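Local atomic coordinates of probable M18-family aminopeptidase 1 (Thermotoga maritima, PDB entry 2GLF), a protein that probably cleaves amino-terminal residues from peptides as a metal-dependent aminopeptidase, with zinc as its expected cofactor. Residues 104-107 against 112-115; 116-119 against 123-126; 138-141 against 145-148. One frame throughout, in Å; residues are numbered along the deposited sequence.

Contact 1: 104-107 against 112-115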
ATOM      1  N   PRO A 104      30.988 -29.656   0.632  1.00 18.63           N
ATOM      2  CA  PRO A 104      31.186 -28.374  -0.048  1.00 17.75           C
ATOM      3  C   PRO A 104      31.386 -28.406  -1.558  1.00 16.67           C
ATOM      4  O   PRO A 104      31.044 -27.446  -2.244  1.00 16.67           O
ATOM      5  CB  PRO A 104      32.404 -27.806   0.667  1.00 13.88           C
ATOM      6  CG  PRO A 104      33.237 -29.029   0.862  1.00 13.07           C
ATOM      7  CD  PRO A 104      32.217 -30.051   1.348  1.00 14.22           C
ATOM      8  N   LEU A 105      31.930 -29.496  -2.085  1.00 12.58           N
ATOM      9  CA  LEU A 105      32.183 -29.551  -3.515  1.00 12.58           C
ATOM     10  C   LEU A 105      31.001 -29.962  -4.392  1.00 12.58           C
ATOM     11  O   LEU A 105      30.481 -31.081  -4.284  1.00 12.58           O
ATOM     12  CB  LEU A 105      33.359 -30.478  -3.805  1.00 20.26           C
ATOM     13  CG  LEU A 105      34.451 -29.962  -4.751  1.00 19.50           C
ATOM     14  CD1 LEU A 105      35.215 -31.168  -5.289  1.00 19.49           C
ATOM     15  CD2 LEU A 105      33.855 -29.159  -5.903  1.00 20.52           C
ATOM     16  N   ILE A 106      30.593 -29.040  -5.263  1.00 15.55           N
ATOM     17  CA  ILE A 106      29.508 -29.264  -6.213  1.00 15.55           C
ATOM     18  C   ILE A 106      29.973 -28.665  -7.533  1.00 15.55           C
ATOM     19  O   ILE A 106      30.944 -27.906  -7.558  1.00 15.55           O
ATOM     20  CB  ILE A 106      28.212 -28.528  -5.809  1.00 11.87           C
ATOM     21  CG1 ILE A 106      28.367 -27.021  -6.047  1.00 11.87           C
ATOM     22  CG2 ILE A 106      27.914 -28.770  -4.354  1.00 11.87           C
ATOM     23  CD1 ILE A 106      27.098 -26.222  -5.804  1.00 11.87           C
ATOM     24  N   GLU A 107      29.292 -29.009  -8.622  1.00 15.55           N
ATOM     25  CA  GLU A 107      29.621 -28.444  -9.925  1.00 16.30           C
ATOM     26  C   GLU A 107      28.359 -27.857 -10.529  1.00 16.24           C
ATOM     27  O   GLU A 107      27.294 -28.460 -10.448  1.00 16.89           O
ATOM     28  CB  GLU A 107      30.185 -29.491 -10.885  1.00 28.94           C
ATOM     29  CG  GLU A 107      30.553 -28.861 -12.234  1.00 30.86           C
ATOM     30  CD  GLU A 107      31.173 -29.826 -13.228  1.00 31.53           C
ATOM     31  OE1 GLU A 107      32.157 -30.504 -12.863  1.00 35.30           O
ATOM     32  OE2 GLU A 107      30.685 -29.889 -14.382  1.00 35.36           O
ATOM     33  N   ALA A 112      33.452 -25.731 -10.765  1.00 18.32           N
ATOM     34  CA  ALA A 112      33.575 -26.398  -9.475  1.00 18.46           C
ATOM     35  C   ALA A 112      33.333 -25.340  -8.402  1.00 18.83           C
ATOM     36  O   ALA A 112      33.865 -24.233  -8.484  1.00 18.42           O
ATOM     37  CB  ALA A 112      34.965 -27.002  -9.327  1.00 19.38           C
ATOM     38  N   LEU A 113      32.538 -25.678  -7.392  1.00 21.77           N
ATOM     39  CA  LEU A 113      32.214 -24.718  -6.339  1.00 21.68           C
ATOM     40  C   LEU A 113      32.293 -25.262  -4.918  1.00 21.87           C
ATOM     41  O   LEU A 113      32.078 -26.452  -4.681  1.00 23.95           O
ATOM     42  CB  LEU A 113      30.800 -24.191  -6.555  1.00 10.38           C
ATOM     43  CG  LEU A 113      30.492 -23.376  -7.800  1.00 10.00           C
ATOM     44  CD1 LEU A 113      28.990 -23.305  -7.985  1.00 10.45           C
ATOM     45  CD2 LEU A 113      31.099 -21.997  -7.660  1.00  7.03           C
ATOM     46  N   PHE A 114      32.590 -24.379  -3.973  1.00 14.99           N
ATOM     47  CA  PHE A 114      32.632 -24.760  -2.566  1.00 15.03           C
ATOM     48  C   PHE A 114      31.491 -24.027  -1.886  1.00 15.51           C
ATOM     49  O   PHE A 114      31.516 -22.798  -1.770  1.00 16.72           O
ATOM     50  CB  PHE A 114      33.941 -24.338  -1.889  1.00 10.15           C
ATOM     51  CG  PHE A 114      35.119 -25.172  -2.266  1.00 10.15           C
ATOM     52  CD1 PHE A 114      36.247 -24.585  -2.824  1.00 10.15           C
ATOM     53  CD2 PHE A 114      35.112 -26.542  -2.047  1.00 10.15           C
ATOM     54  CE1 PHE A 114      37.353 -25.348  -3.159  1.00 10.15           C
ATOM     55  CE2 PHE A 114      36.213 -27.319  -2.377  1.00 10.15           C
ATOM     56  CZ  PHE A 114      37.339 -26.719  -2.936  1.00 10.16           C
ATOM     57  N   LYS A 115      30.482 -24.770  -1.451  1.00  9.91           N
ATOM     58  CA  LYS A 115      29.369 -24.146  -0.760  1.00 10.80           C
ATOM     59  C   LYS A 115      29.806 -23.871   0.678  1.00 10.37           C
ATOM     60  O   LYS A 115      30.492 -24.679   1.298  1.00 11.00           O
ATOM     61  CB  LYS A 115      28.142 -25.063  -0.744  1.00 18.64           C
ATOM     62  CG  LYS A 115      27.686 -25.558  -2.099  1.00 19.23           C
ATOM     63  CD  LYS A 115      26.294 -26.166  -2.010  1.00 20.39           C
ATOM     64  CE  LYS A 115      25.197 -25.102  -2.137  1.00 26.32           C
ATOM     65  NZ  LYS A 115      25.264 -24.001  -1.127  1.00 27.88           N
TER
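Two residues of the partner strand meet the Phe-114 ring. CB of Pro-104 lies at the edge, near the ring plane, 4.0 Å from CD2 of Phe-114, while CG of Leu-105 approaches CE2 of Phe-114 obliquely at 4.0 Å. Phe-100 adds a ring stack from the same chain. Phe-114 projects on the face of Leu-105, Glu-107 and Ala-112; its chi1 of -74°, with CG anti to the carbonyl carbon, sets the ring beside Pro-104 and Leu-105. On this face CD2 of Leu-105 also reaches the methyl of Ala-112. Ile-106 and Leu-113 share the other face and cross obliquely, CG1 of Ile-106 standing 3.8 Å from CB of Leu-113. Ile-106 CG1 sits between backbone N and carbonyl carbon (chi1 73°), and its CD1 comes within 3.8 Å of CG of Lys-115, whose chain runs across it at about a right angle; His-342 of a second subunit also rests on Ile-106. The lysine ends in a salt bridge with Glu-182.

Antiparallel pairing fixes these faces. Ile-106 and Leu-113 exchange two bonds, Ile-106 N to Leu-113 O at 3.0 Å and Leu-113 N to Ile-106 O at 2.7 Å; Lys-115 N adds a third, in the carbonyl plane of Pro-104 O, at 2.8 Å.

Strands 97-108 and 111-119 thus form a beta hairpin. Helix 200-213 packs on Leu-105 and Ala-112, and strand 185-189 bonds to the far edge of 112-115.

Contact 2: 116-119 against 123-126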
ATOM      1  N   THR A 116      29.426 -22.725   1.209  1.00 14.50           N
ATOM      2  CA  THR A 116      29.785 -22.425   2.575  1.00 14.50           C
ATOM      3  C   THR A 116      28.520 -22.150   3.352  1.00 14.37           C
ATOM      4  O   THR A 116      27.420 -22.172   2.807  1.00 14.51           O
ATOM      5  CB  THR A 116      30.671 -21.188   2.676  1.00 10.69           C
ATOM      6  OG1 THR A 116      29.889 -20.023   2.395  1.00 10.92           O
ATOM      7  CG2 THR A 116      31.814 -21.276   1.692  1.00 10.86           C
ATOM      8  N   HIS A 117      28.702 -21.898   4.640  1.00 13.30           N
ATOM      9  CA  HIS A 117      27.622 -21.574   5.551  1.00 12.20           C
ATOM     10  C   HIS A 117      28.312 -20.553   6.452  1.00 12.43           C
ATOM     11  O   HIS A 117      29.284 -20.880   7.127  1.00 13.17           O
ATOM     12  CB  HIS A 117      27.217 -22.816   6.331  1.00  7.37           C
ATOM     13  CG  HIS A 117      25.971 -22.644   7.133  1.00  7.57           C
ATOM     14  ND1 HIS A 117      25.796 -21.600   8.016  1.00  8.68           N
ATOM     15  CD2 HIS A 117      24.846 -23.395   7.210  1.00  7.37           C
ATOM     16  CE1 HIS A 117      24.618 -21.716   8.604  1.00  7.37           C
ATOM     17  NE2 HIS A 117      24.022 -22.798   8.134  1.00  8.73           N
ATOM     18  N   TYR A 118      27.838 -19.311   6.442  1.00  8.44           N
ATOM     19  CA  TYR A 118      28.479 -18.277   7.240  1.00  8.44           C
ATOM     20  C   TYR A 118      28.376 -18.472   8.744  1.00  8.44           C
ATOM     21  O   TYR A 118      27.406 -19.030   9.260  1.00  8.47           O
ATOM     22  CB  TYR A 118      27.962 -16.895   6.832  1.00  6.87           C
ATOM     23  CG  TYR A 118      26.561 -16.577   7.261  1.00  7.32           C
ATOM     24  CD1 TYR A 118      26.309 -15.968   8.493  1.00  8.69           C
ATOM     25  CD2 TYR A 118      25.482 -16.852   6.430  1.00  6.75           C
ATOM     26  CE1 TYR A 118      25.008 -15.639   8.881  1.00  7.54           C
ATOM     27  CE2 TYR A 118      24.183 -16.527   6.808  1.00  6.75           C
ATOM     28  CZ  TYR A 118      23.954 -15.920   8.032  1.00  6.75           C
ATOM     29  OH  TYR A 118      22.673 -15.594   8.396  1.00  6.88           O
ATOM     30  N   TYR A 119      29.413 -18.008   9.436  1.00 14.11           N
ATOM     31  CA  TYR A 119      29.522 -18.118  10.882  1.00 14.11           C
ATOM     32  C   TYR A 119      29.507 -16.738  11.525  1.00 15.21           C
ATOM     33  O   TYR A 119      30.289 -15.861  11.149  1.00 16.93           O
ATOM     34  CB  TYR A 119      30.827 -18.823  11.226  1.00 10.12           C
ATOM     35  CG  TYR A 119      31.157 -18.848  12.692  1.00 10.12           C
ATOM     36  CD1 TYR A 119      30.643 -19.832  13.526  1.00 10.12           C
ATOM     37  CD2 TYR A 119      32.000 -17.891  13.246  1.00 10.96           C
ATOM     38  CE1 TYR A 119      30.966 -19.864  14.871  1.00 10.12           C
ATOM     39  CE2 TYR A 119      32.327 -17.912  14.591  1.00 10.12           C
ATOM     40  CZ  TYR A 119      31.811 -18.903  15.397  1.00 10.12           C
ATOM     41  OH  TYR A 119      32.168 -18.948  16.725  1.00 12.62           O
ATOM     42  N   LYS A 123      28.309  -9.276   7.448  1.00 38.00           N
ATOM     43  CA  LYS A 123      27.294  -8.480   6.771  1.00 38.74           C
ATOM     44  C   LYS A 123      26.824  -9.171   5.503  1.00 39.44           C
ATOM     45  O   LYS A 123      25.675  -8.999   5.086  1.00 41.60           O
ATOM     46  CB  LYS A 123      27.782  -7.070   6.454  1.00 13.07           C
ATOM     47  CG  LYS A 123      27.385  -6.078   7.536  1.00 12.21           C
ATOM     48  CD  LYS A 123      27.328  -4.664   7.014  1.00 10.44           C
ATOM     49  CE  LYS A 123      26.720  -3.746   8.045  1.00 10.44           C
ATOM     50  NZ  LYS A 123      26.575  -2.376   7.514  1.00 10.44           N
ATOM     51  N   LYS A 124      27.714  -9.946   4.891  1.00 11.87           N
ATOM     52  CA  LYS A 124      27.382 -10.725   3.699  1.00 11.29           C
ATOM     53  C   LYS A 124      27.760 -10.078   2.381  1.00 10.71           C
ATOM     54  O   LYS A 124      28.477 -10.685   1.580  1.00 10.95           O
ATOM     55  CB  LYS A 124      25.891 -11.093   3.702  1.00 13.70           C
ATOM     56  CG  LYS A 124      25.558 -12.437   3.080  1.00 14.92           C
ATOM     57  CD  LYS A 124      24.205 -12.930   3.563  1.00 14.35           C
ATOM     58  CE  LYS A 124      24.197 -13.075   5.079  1.00 18.49           C
ATOM     59  NZ  LYS A 124      22.933 -13.650   5.632  1.00 16.69           N
ATOM     60  N   TYR A 125      27.287  -8.862   2.129  1.00 10.92           N
ATOM     61  CA  TYR A 125      27.666  -8.225   0.881  1.00 10.81           C
ATOM     62  C   TYR A 125      29.153  -7.882   0.928  1.00 11.56           C
ATOM     63  O   TYR A 125      29.757  -7.569  -0.096  1.00 12.91           O
ATOM     64  CB  TYR A 125      26.821  -6.973   0.599  1.00  8.75           C
ATOM     65  CG  TYR A 125      26.820  -5.920   1.677  1.00  8.75           C
ATOM     66  CD1 TYR A 125      25.769  -5.833   2.584  1.00  8.75           C
ATOM     67  CD2 TYR A 125      27.856  -4.991   1.775  1.00  8.75           C
ATOM     68  CE1 TYR A 125      25.745  -4.841   3.565  1.00  8.75           C
ATOM     69  CE2 TYR A 125      27.843  -3.997   2.752  1.00  8.75           C
ATOM     70  CZ  TYR A 125      26.785  -3.924   3.642  1.00  8.75           C
ATOM     71  OH  TYR A 125      26.748  -2.929   4.590  1.00  8.75           O
ATOM     72  N   HIS A 126      29.742  -7.954   2.121  1.00 13.27           N
ATOM     73  CA  HIS A 126      31.167  -7.677   2.297  1.00 12.83           C
ATOM     74  C   HIS A 126      32.012  -8.751   1.613  1.00 13.36           C
ATOM     75  O   HIS A 126      33.075  -8.462   1.062  1.00 13.95           O
ATOM     76  CB  HIS A 126      31.568  -7.694   3.778  1.00 14.66           C
ATOM     77  CG  HIS A 126      31.155  -6.485   4.555  1.00 14.62           C
ATOM     78  ND1 HIS A 126      31.267  -5.203   4.062  1.00 16.29           N
ATOM     79  CD2 HIS A 126      30.700  -6.361   5.824  1.00 14.27           C
ATOM     80  CE1 HIS A 126      30.897  -4.342   4.995  1.00 14.23           C
ATOM     81  NE2 HIS A 126      30.547  -5.019   6.074  1.00 14.53           N
TER
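NZ of Lys-124 and OH of Tyr-118 share one carboxylate at a subunit interface, that of Asp-396 of a second subunit: the lysine forms a salt bridge with one of its oxygens, and the tyrosine is hydrogen-bonded to the other. Within the chain, the lysine comes to the aromatic ring as a CH-pi contact, joining the end of strand 111-119 to the loop that follows it. CE of Lys-124 stands over one face of the Tyr-118 ring, 4.2 Å from its centroid and 24° off the normal, displaced toward the rim. Bent at chi3, the lysine chain, crossing the tyrosine at a slant, carries NZ above the ring plane and out past the rim, 3.4 Å from CE2 of Tyr-118. CB of Tyr-118 points toward 123-126, and CG lies between the backbone N and the carbonyl carbon (chi1 73°), which sets the ring where the lysine can lie over it.

Arg-360 of the second subunit packs on the tyrosine as well. A leucine in place of Tyr-118 would probably leave the lysine without an aromatic face to lie on and Asp-396 of the second subunit without its hydroxyl partner.

The metal centre is not far off: the tyrosine side chain is about 12 Å from a bound manganese ion and about 9 Å from the side chain of His-425, one of the ligands of a manganese ion. Lys-123, just before Lys-124 in the loop, turns to a third subunit and bridges to its Asp-169. Within the strand, ND1 of His-117 donates to O of Tyr-118 at 3.3 Å, the oxygen lying almost in the plane of the imidazole.

Contact 3: 138-141 against 145-148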
ATOM      1  N   LEU A 138      41.329 -31.512   7.910  1.00 30.47           N
ATOM      2  CA  LEU A 138      40.502 -32.622   7.450  1.00 31.35           C
ATOM      3  C   LEU A 138      41.123 -33.929   7.949  1.00 31.46           C
ATOM      4  O   LEU A 138      42.346 -34.062   7.988  1.00 32.14           O
ATOM      5  CB  LEU A 138      40.451 -32.666   5.915  1.00 20.87           C
ATOM      6  CG  LEU A 138      40.119 -31.431   5.063  1.00 21.59           C
ATOM      7  CD1 LEU A 138      40.373 -31.768   3.596  1.00 19.56           C
ATOM      8  CD2 LEU A 138      38.672 -30.982   5.271  1.00 21.22           C
ATOM      9  N   PHE A 139      40.287 -34.890   8.334  1.00 15.40           N
ATOM     10  CA  PHE A 139      40.790 -36.177   8.797  1.00 15.54           C
ATOM     11  C   PHE A 139      40.399 -37.254   7.799  1.00 16.60           C
ATOM     12  O   PHE A 139      39.250 -37.308   7.357  1.00 16.97           O
ATOM     13  CB  PHE A 139      40.216 -36.523  10.171  1.00 14.48           C
ATOM     14  CG  PHE A 139      40.656 -35.595  11.260  1.00 14.26           C
ATOM     15  CD1 PHE A 139      39.962 -34.423  11.513  1.00 15.60           C
ATOM     16  CD2 PHE A 139      41.786 -35.881  12.015  1.00 15.12           C
ATOM     17  CE1 PHE A 139      40.391 -33.541  12.507  1.00 15.16           C
ATOM     18  CE2 PHE A 139      42.223 -35.009  13.007  1.00 14.61           C
ATOM     19  CZ  PHE A 139      41.527 -33.838  13.254  1.00 16.10           C
ATOM     20  N   LYS A 140      41.353 -38.103   7.430  1.00 25.83           N
ATOM     21  CA  LYS A 140      41.078 -39.184   6.487  1.00 28.10           C
ATOM     22  C   LYS A 140      40.251 -40.211   7.257  1.00 28.91           C
ATOM     23  O   LYS A 140      40.061 -40.076   8.470  1.00 28.31           O
ATOM     24  CB  LYS A 140      42.390 -39.820   6.005  1.00 30.73           C
ATOM     25  CG  LYS A 140      43.465 -38.815   5.621  1.00 31.71           C
ATOM     26  CD  LYS A 140      43.363 -38.380   4.171  1.00 35.63           C
ATOM     27  CE  LYS A 140      44.228 -39.268   3.284  1.00 38.26           C
ATOM     28  NZ  LYS A 140      45.693 -39.171   3.604  1.00 38.28           N
ATOM     29  N   ASN A 141      39.761 -41.235   6.569  1.00 48.49           N
ATOM     30  CA  ASN A 141      38.965 -42.249   7.248  1.00 50.44           C
ATOM     31  C   ASN A 141      39.832 -43.064   8.202  1.00 50.30           C
ATOM     32  O   ASN A 141      39.323 -43.723   9.105  1.00 50.04           O
ATOM     33  CB  ASN A 141      38.307 -43.183   6.235  1.00 64.33           C
ATOM     34  CG  ASN A 141      37.211 -44.023   6.855  1.00 67.40           C
ATOM     35  OD1 ASN A 141      37.412 -44.666   7.884  1.00 69.89           O
ATOM     36  ND2 ASN A 141      36.041 -44.026   6.228  1.00 71.17           N
ATOM     37  N   GLU A 145      45.377 -36.893  10.223  1.00 40.78           N
ATOM     38  CA  GLU A 145      45.029 -35.477  10.222  1.00 41.16           C
ATOM     39  C   GLU A 145      45.724 -34.743   9.085  1.00 41.18           C
ATOM     40  O   GLU A 145      46.882 -35.019   8.782  1.00 41.75           O
ATOM     41  CB  GLU A 145      45.416 -34.863  11.565  1.00 45.84           C
ATOM     42  CG  GLU A 145      45.263 -33.366  11.657  1.00 48.01           C
ATOM     43  CD  GLU A 145      45.629 -32.850  13.033  1.00 53.96           C
ATOM     44  OE1 GLU A 145      44.776 -32.912  13.947  1.00 53.96           O
ATOM     45  OE2 GLU A 145      46.783 -32.401  13.205  1.00 55.63           O
ATOM     46  N   ILE A 146      45.015 -33.806   8.461  1.00 25.39           N
ATOM     47  CA  ILE A 146      45.565 -33.042   7.343  1.00 24.50           C
ATOM     48  C   ILE A 146      45.263 -31.553   7.455  1.00 23.82           C
ATOM     49  O   ILE A 146      44.109 -31.141   7.471  1.00 23.71           O
ATOM     50  CB  ILE A 146      45.011 -33.563   5.995  1.00 31.91           C
ATOM     51  CG1 ILE A 146      45.454 -35.012   5.786  1.00 32.48           C
ATOM     52  CG2 ILE A 146      45.498 -32.687   4.847  1.00 31.67           C
ATOM     53  CD1 ILE A 146      45.056 -35.596   4.452  1.00 38.08           C
ATOM     54  N   GLU A 147      46.316 -30.748   7.525  1.00 15.01           N
ATOM     55  CA  GLU A 147      46.161 -29.305   7.635  1.00 15.81           C
ATOM     56  C   GLU A 147      45.985 -28.644   6.263  1.00 13.08           C
ATOM     57  O   GLU A 147      46.525 -29.111   5.257  1.00 13.01           O
ATOM     58  CB  GLU A 147      47.370 -28.704   8.360  1.00 53.25           C
ATOM     59  CG  GLU A 147      47.000 -27.878   9.578  1.00 57.04           C
ATOM     60  CD  GLU A 147      48.209 -27.416  10.367  1.00 58.92           C
ATOM     61  OE1 GLU A 147      49.044 -26.671   9.809  1.00 62.56           O
ATOM     62  OE2 GLU A 147      48.324 -27.801  11.550  1.00 67.29           O
ATOM     63  N   ILE A 148      45.223 -27.554   6.234  1.00 31.84           N
ATOM     64  CA  ILE A 148      44.963 -26.829   4.999  1.00 29.74           C
ATOM     65  C   ILE A 148      45.193 -25.327   5.150  1.00 28.16           C
ATOM     66  O   ILE A 148      44.621 -24.683   6.033  1.00 27.52           O
ATOM     67  CB  ILE A 148      43.510 -27.065   4.512  1.00 21.86           C
ATOM     68  CG1 ILE A 148      43.318 -28.537   4.145  1.00 21.58           C
ATOM     69  CG2 ILE A 148      43.209 -26.204   3.287  1.00 21.48           C
ATOM     70  CD1 ILE A 148      44.212 -28.992   3.025  1.00 19.40           C
TER
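In the beta hairpin of strands 132-139 and 145-150, Leu-138 and Ile-146 form an antiparallel hydrogen-bonded pair. Leu-138 N donates to Ile-146 O at 2.8 Å, and Ile-146 N returns the bond to Leu-138 O at 2.7 Å, the latter markedly bent at the hydrogen (132°).

One step nearer the turn, Phe-139 and Glu-145 make a non-hydrogen-bonded pair whose side chains run alongside each other in the same direction. The glutamate's CG is anti to its backbone N (chi1 173°) and the chain extends beyond it, which carries the acid along the ring: CB of Glu-145 lies 3.5 Å from CE2 of Phe-139, and OE1 approaches both CE2 and CZ. Ring and carboxylate planes are turned 65° apart.

The hairpin forms one edge of a six-stranded antiparallel sheet, with strand 145-150 outermost within the chain; on the inner side, Phe-139 bonds to Ser-222. On the face opposite the ring, Lys-140 bends at three torsions and lays its aliphatic chain against Ile-146, CG of Lys-140 being 3.8 Å from CD1 of Ile-146. Tyr-213 of helix 200-213 touches Ile-146 and Ile-148, and Ala-374 of a second subunit packs against Phe-139.

How the contacts relate
Contacts 1, 2 and 3 follow one another along the chain and draw on one six-stranded antiparallel sheet. Contact 1 pairs strands 97-108 and 111-119; contact 2 picks up strand 111-119 where contact 1 leaves it and continues into the loop beyond; contact 3 closes the hairpin of strands 132-139 and 145-150, with strand 223-229 lying between the two hairpins. The centres of contacts 1 and 2 are 16 Å apart, those of 1 and 3 are 19 Å apart, and those of 2 and 3 are 25 Å apart. All three touch a second subunit, and contacts 1 and 2 also a third, so this sheet both builds the subunit and contributes to its twelve-chain assembly.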